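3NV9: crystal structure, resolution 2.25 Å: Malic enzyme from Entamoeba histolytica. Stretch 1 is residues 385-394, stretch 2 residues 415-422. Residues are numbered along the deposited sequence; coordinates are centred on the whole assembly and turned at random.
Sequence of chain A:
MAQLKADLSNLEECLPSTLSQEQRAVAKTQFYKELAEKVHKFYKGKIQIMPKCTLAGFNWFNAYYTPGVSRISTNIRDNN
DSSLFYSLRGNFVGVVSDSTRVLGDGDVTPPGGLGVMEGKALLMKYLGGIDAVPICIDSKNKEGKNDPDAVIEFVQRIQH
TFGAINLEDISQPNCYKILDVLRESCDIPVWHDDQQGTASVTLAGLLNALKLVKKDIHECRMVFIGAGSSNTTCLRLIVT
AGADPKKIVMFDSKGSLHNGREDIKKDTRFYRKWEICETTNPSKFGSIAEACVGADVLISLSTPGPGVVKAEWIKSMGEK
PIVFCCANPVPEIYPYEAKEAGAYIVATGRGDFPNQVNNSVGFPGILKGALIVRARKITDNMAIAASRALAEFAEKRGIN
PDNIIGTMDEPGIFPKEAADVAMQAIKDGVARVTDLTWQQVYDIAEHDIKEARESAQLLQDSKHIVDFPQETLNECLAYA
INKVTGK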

ATOM      1  N   ALA A 385     -25.932   1.576  12.747  1.00 24.96           N
ATOM      2  CA  ALA A 385     -26.686   1.365  11.518  1.00 25.12           C
ATOM      3  C   ALA A 385     -26.172   0.060  10.826  1.00 24.69           C
ATOM      4  O   ALA A 385     -26.959  -0.751  10.353  1.00 24.65           O
ATOM      5  CB  ALA A 385     -26.496   2.606  10.603  1.00 23.46           C
ATOM      6  N   ALA A 386     -24.844  -0.133  10.792  1.00 23.27           N
ATOM      7  CA  ALA A 386     -24.289  -1.339  10.195  1.00 22.76           C
ATOM      8  C   ALA A 386     -24.772  -2.551  10.934  1.00 23.27           C
ATOM      9  O   ALA A 386     -25.056  -3.583  10.282  1.00 24.12           O
ATOM     10  CB  ALA A 386     -22.746  -1.316  10.128  1.00 21.23           C
ATOM     11  N   SER A 387     -24.900  -2.454  12.270  1.00 23.18           N
ATOM     12  CA  SER A 387     -25.410  -3.573  13.067  1.00 23.15           C
ATOM     13  C   SER A 387     -26.821  -3.936  12.678  1.00 23.73           C
ATOM     14  O   SER A 387     -27.146  -5.111  12.577  1.00 23.70           O
ATOM     15  CB  SER A 387     -25.456  -3.281  14.568  1.00 23.69           C
ATOM     16  OG  SER A 387     -24.292  -2.729  15.057  1.00 21.83           O
ATOM     17  N   ARG A 388     -27.680  -2.944  12.489  1.00 24.74           N
ATOM     18  CA  ARG A 388     -29.092  -3.270  12.183  1.00 24.94           C
ATOM     19  C   ARG A 388     -29.143  -3.865  10.806  1.00 25.15           C
ATOM     20  O   ARG A 388     -29.822  -4.848  10.614  1.00 26.18           O
ATOM     21  CB  ARG A 388     -30.023  -2.069  12.280  1.00 25.39           C
ATOM     22  CG  ARG A 388     -30.126  -1.441  13.684  1.00 28.08           C
ATOM     23  CD  ARG A 388     -31.144  -0.253  13.703  1.00 35.00           C
ATOM     24  NE  ARG A 388     -31.147   0.412  15.014  1.00 45.25           N
ATOM     25  CZ  ARG A 388     -31.457  -0.169  16.185  1.00 46.10           C
ATOM     26  NH1 ARG A 388     -31.829  -1.449  16.248  1.00 45.60           N
ATOM     27  NH2 ARG A 388     -31.399   0.548  17.310  1.00 48.51           N
ATOM     28  N   ALA A 389     -28.387  -3.289   9.867  1.00 25.24           N
ATOM     29  CA  ALA A 389     -28.298  -3.791   8.498  1.00 25.05           C
ATOM     30  C   ALA A 389     -27.836  -5.241   8.483  1.00 25.72           C
ATOM     31  O   ALA A 389     -28.378  -6.068   7.720  1.00 26.58           O
ATOM     32  CB  ALA A 389     -27.340  -2.932   7.678  1.00 25.02           C
ATOM     33  N   LEU A 390     -26.825  -5.558   9.316  1.00 25.02           N
ATOM     34  CA  LEU A 390     -26.246  -6.920   9.359  1.00 23.42           C
ATOM     35  C   LEU A 390     -27.248  -7.901   9.951  1.00 23.69           C
ATOM     36  O   LEU A 390     -27.444  -9.016   9.449  1.00 23.81           O
ATOM     37  CB  LEU A 390     -24.911  -6.964  10.159  1.00 20.95           C
ATOM     38  CG  LEU A 390     -24.265  -8.334  10.331  1.00 19.86           C
ATOM     39  CD1 LEU A 390     -24.110  -9.050   9.016  1.00 18.99           C
ATOM     40  CD2 LEU A 390     -22.873  -8.223  11.007  1.00 19.50           C
ATOM     41  N   ALA A 391     -27.843  -7.495  11.057  1.00 23.95           N
ATOM     42  CA  ALA A 391     -28.813  -8.317  11.742  1.00 24.55           C
ATOM     43  C   ALA A 391     -30.062  -8.512  10.871  1.00 24.85           C
ATOM     44  O   ALA A 391     -30.541  -9.612  10.759  1.00 25.06           O
ATOM     45  CB  ALA A 391     -29.182  -7.662  13.022  1.00 24.53           C
ATOM     46  N   GLU A 392     -30.581  -7.446  10.255  1.00 25.83           N
ATOM     47  CA  GLU A 392     -31.792  -7.569   9.396  1.00 27.55           C
ATOM     48  C   GLU A 392     -31.513  -8.402   8.127  1.00 26.40           C
ATOM     49  O   GLU A 392     -32.322  -9.211   7.745  1.00 24.88           O
ATOM     50  CB  GLU A 392     -32.349  -6.204   9.019  1.00 27.58           C
ATOM     51  CG  GLU A 392     -32.639  -5.295  10.193  1.00 36.80           C
ATOM     52  CD  GLU A 392     -32.941  -3.838   9.778  1.00 45.38           C
ATOM     53  OE1 GLU A 392     -32.794  -3.492   8.576  1.00 49.57           O
ATOM     54  OE2 GLU A 392     -33.319  -3.038  10.661  1.00 48.46           O
ATOM     55  N   PHE A 393     -30.335  -8.229   7.516  1.00 26.13           N
ATOM     56  CA  PHE A 393     -29.963  -9.044   6.359  1.00 25.93           C
ATOM     57  C   PHE A 393     -30.041 -10.506   6.745  1.00 26.86           C
ATOM     58  O   PHE A 393     -30.609 -11.342   5.995  1.00 27.03           O
ATOM     59  CB  PHE A 393     -28.544  -8.742   5.856  1.00 25.72           C
ATOM     60  CG  PHE A 393     -28.139  -9.582   4.685  1.00 23.58           C
ATOM     61  CD1 PHE A 393     -28.284  -9.100   3.407  1.00 21.35           C
ATOM     62  CD2 PHE A 393     -27.645 -10.876   4.868  1.00 24.21           C
ATOM     63  CE1 PHE A 393     -27.925  -9.881   2.321  1.00 20.64           C
ATOM     64  CE2 PHE A 393     -27.291 -11.672   3.766  1.00 20.77           C
ATOM     65  CZ  PHE A 393     -27.431 -11.178   2.523  1.00 21.65           C
ATOM     66  N   ALA A 394     -29.493 -10.820   7.912  1.00 26.04           N
ATOM     67  CA  ALA A 394     -29.530 -12.208   8.373  1.00 27.13           C
ATOM     68  C   ALA A 394     -30.957 -12.708   8.630  1.00 27.86           C
ATOM     69  O   ALA A 394     -31.315 -13.814   8.202  1.00 27.79           O
ATOM     70  CB  ALA A 394     -28.577 -12.446   9.634  1.00 26.04           C
ATOM     71  N   PRO A 415     -23.040  -4.089   0.529  1.00 18.75           N
ATOM     72  CA  PRO A 415     -23.617  -2.867  -0.046  1.00 19.26           C
ATOM     73  C   PRO A 415     -24.778  -2.368   0.771  1.00 19.89           C
ATOM     74  O   PRO A 415     -25.021  -1.158   0.837  1.00 20.82           O
ATOM     75  CB  PRO A 415     -24.048  -3.282  -1.494  1.00 17.79           C
ATOM     76  CG  PRO A 415     -24.124  -4.801  -1.421  1.00 19.58           C
ATOM     77  CD  PRO A 415     -23.082  -5.230  -0.403  1.00 17.98           C
ATOM     78  N   LYS A 416     -25.477  -3.267   1.444  1.00 21.24           N
ATOM     79  CA  LYS A 416     -26.540  -2.815   2.315  1.00 22.05           C
ATOM     80  C   LYS A 416     -25.943  -2.078   3.559  1.00 23.32           C
ATOM     81  O   LYS A 416     -26.406  -0.961   3.912  1.00 23.55           O
ATOM     82  CB  LYS A 416     -27.425  -4.000   2.688  1.00 23.02           C
ATOM     83  CG  LYS A 416     -28.389  -3.769   3.790  1.00 21.92           C
ATOM     84  CD  LYS A 416     -29.006  -5.113   4.146  1.00 25.47           C
ATOM     85  CE  LYS A 416     -30.039  -5.000   5.305  1.00 25.84           C
ATOM     86  NZ  LYS A 416     -31.329  -4.403   4.724  1.00 34.02           N
ATOM     87  N   GLU A 417     -24.938  -2.680   4.219  1.00 22.83           N
ATOM     88  CA  GLU A 417     -24.202  -1.939   5.282  1.00 22.63           C
ATOM     89  C   GLU A 417     -23.754  -0.590   4.761  1.00 22.18           C
ATOM     90  O   GLU A 417     -23.930   0.396   5.421  1.00 22.16           O
ATOM     91  CB  GLU A 417     -22.987  -2.690   5.866  1.00 21.66           C
ATOM     92  CG  GLU A 417     -23.376  -3.890   6.682  1.00 20.02           C
ATOM     93  CD  GLU A 417     -22.204  -4.660   7.252  1.00 18.19           C
ATOM     94  OE1 GLU A 417     -21.070  -4.465   6.804  1.00 21.24           O
ATOM     95  OE2 GLU A 417     -22.414  -5.476   8.180  1.00 19.53           O
ATOM     96  N   ALA A 418     -23.220  -0.553   3.550  1.00 22.41           N
ATOM     97  CA  ALA A 418     -22.597   0.654   3.072  1.00 22.80           C
ATOM     98  C   ALA A 418     -23.638   1.760   2.935  1.00 23.65           C
ATOM     99  O   ALA A 418     -23.379   2.910   3.305  1.00 23.37           O
ATOM    100  CB  ALA A 418     -21.908   0.386   1.722  1.00 23.30           C
ATOM    101  N   ALA A 419     -24.811   1.405   2.383  1.00 23.71           N
ATOM    102  CA  ALA A 419     -25.866   2.394   2.146  1.00 23.72           C
ATOM    103  C   ALA A 419     -26.482   2.839   3.451  1.00 23.28           C
ATOM    104  O   ALA A 419     -26.701   4.027   3.648  1.00 23.79           O
ATOM    105  CB  ALA A 419     -26.929   1.831   1.163  1.00 24.15           C
ATOM    106  N   ASP A 420     -26.750   1.916   4.377  1.00 23.36           N
ATOM    107  CA  ASP A 420     -27.289   2.360   5.687  1.00 23.53           C
ATOM    108  C   ASP A 420     -26.304   3.270   6.490  1.00 24.15           C
ATOM    109  O   ASP A 420     -26.722   4.316   7.065  1.00 24.15           O
ATOM    110  CB  ASP A 420     -27.702   1.176   6.559  1.00 23.34           C
ATOM    111  CG  ASP A 420     -28.949   0.418   6.049  1.00 24.59           C
ATOM    112  OD1 ASP A 420     -29.311  -0.572   6.729  1.00 25.45           O
ATOM    113  OD2 ASP A 420     -29.574   0.789   5.029  1.00 25.38           O
ATOM    114  N   VAL A 421     -25.027   2.849   6.557  1.00 22.66           N
ATOM    115  CA  VAL A 421     -23.981   3.639   7.209  1.00 23.07           C
ATOM    116  C   VAL A 421     -23.854   5.039   6.560  1.00 24.11           C
ATOM    117  O   VAL A 421     -23.623   6.032   7.236  1.00 25.38           O
ATOM    118  CB  VAL A 421     -22.615   2.949   7.102  1.00 22.91           C
ATOM    119  CG1 VAL A 421     -21.441   3.935   7.402  1.00 18.47           C
ATOM    120  CG2 VAL A 421     -22.585   1.685   7.982  1.00 19.61           C
ATOM    121  N   ALA A 422     -23.982   5.105   5.247  1.00 25.09           N
ATOM    122  CA  ALA A 422     -23.886   6.383   4.517  1.00 26.04           C
ATOM    123  C   ALA A 422     -25.006   7.358   4.874  1.00 27.05           C
ATOM    124  O   ALA A 422     -24.782   8.565   4.975  1.00 28.14           O
ATOM    125  CB  ALA A 422     -23.871   6.129   3.009  1.00 25.42           C
TER
HETATM  126  O   HOH W   1     -29.399   0.097   9.433  1.00 34.53           O
HETATM  127  O   HOH W   2     -33.597  -4.939   6.286  1.00 42.28           O

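Small residues let helices approach closely, and longer side chains can then reach across the neighbouring helix; residues 385-394 and 415-422 of this malic enzyme illustrate the point. The two helices run roughly antiparallel, at 146°, with axes 8.4 Å apart at closest approach. A385, A386 and A389 supply the low surface. The CA atoms of A386 and E417 are 5.0 Å apart, and A386 CB packs against V421 CG2 at 3.7 Å, an apolar contact made with V421 in the t rotamer.

K416 is the most covered residue. With chi1 to chi3 all t, its chain extends across the neighbouring helix, bringing K416 CE to 3.1 Å from A389 O and K416 CD to 4.0 Å from F393 CB, near the edge of the phenyl ring. A final turn at chi4 (76°, p) places the ammonium group where water 2 can bridge it to E392. K416 NZ remains 4.2 Å from E392 OE1, beyond a salt bridge, but water 2 links the charges, accepting from K416 NZ and donating to E392 OE1, each at 2.8 Å.

E417 starts sideways, yet its m, t conformation carries the carboxylate nearer, with E417 OE2 3.5 Å from L390 CB. D420, chi1 m, places D420 OD1 3.2 Å from A389 CB. Water 1 donates to both D420 OD1 (2.8 Å) and A385 O (2.7 Å). No direct hydrogen bond joins the two stretches: packing and bridging water connect them.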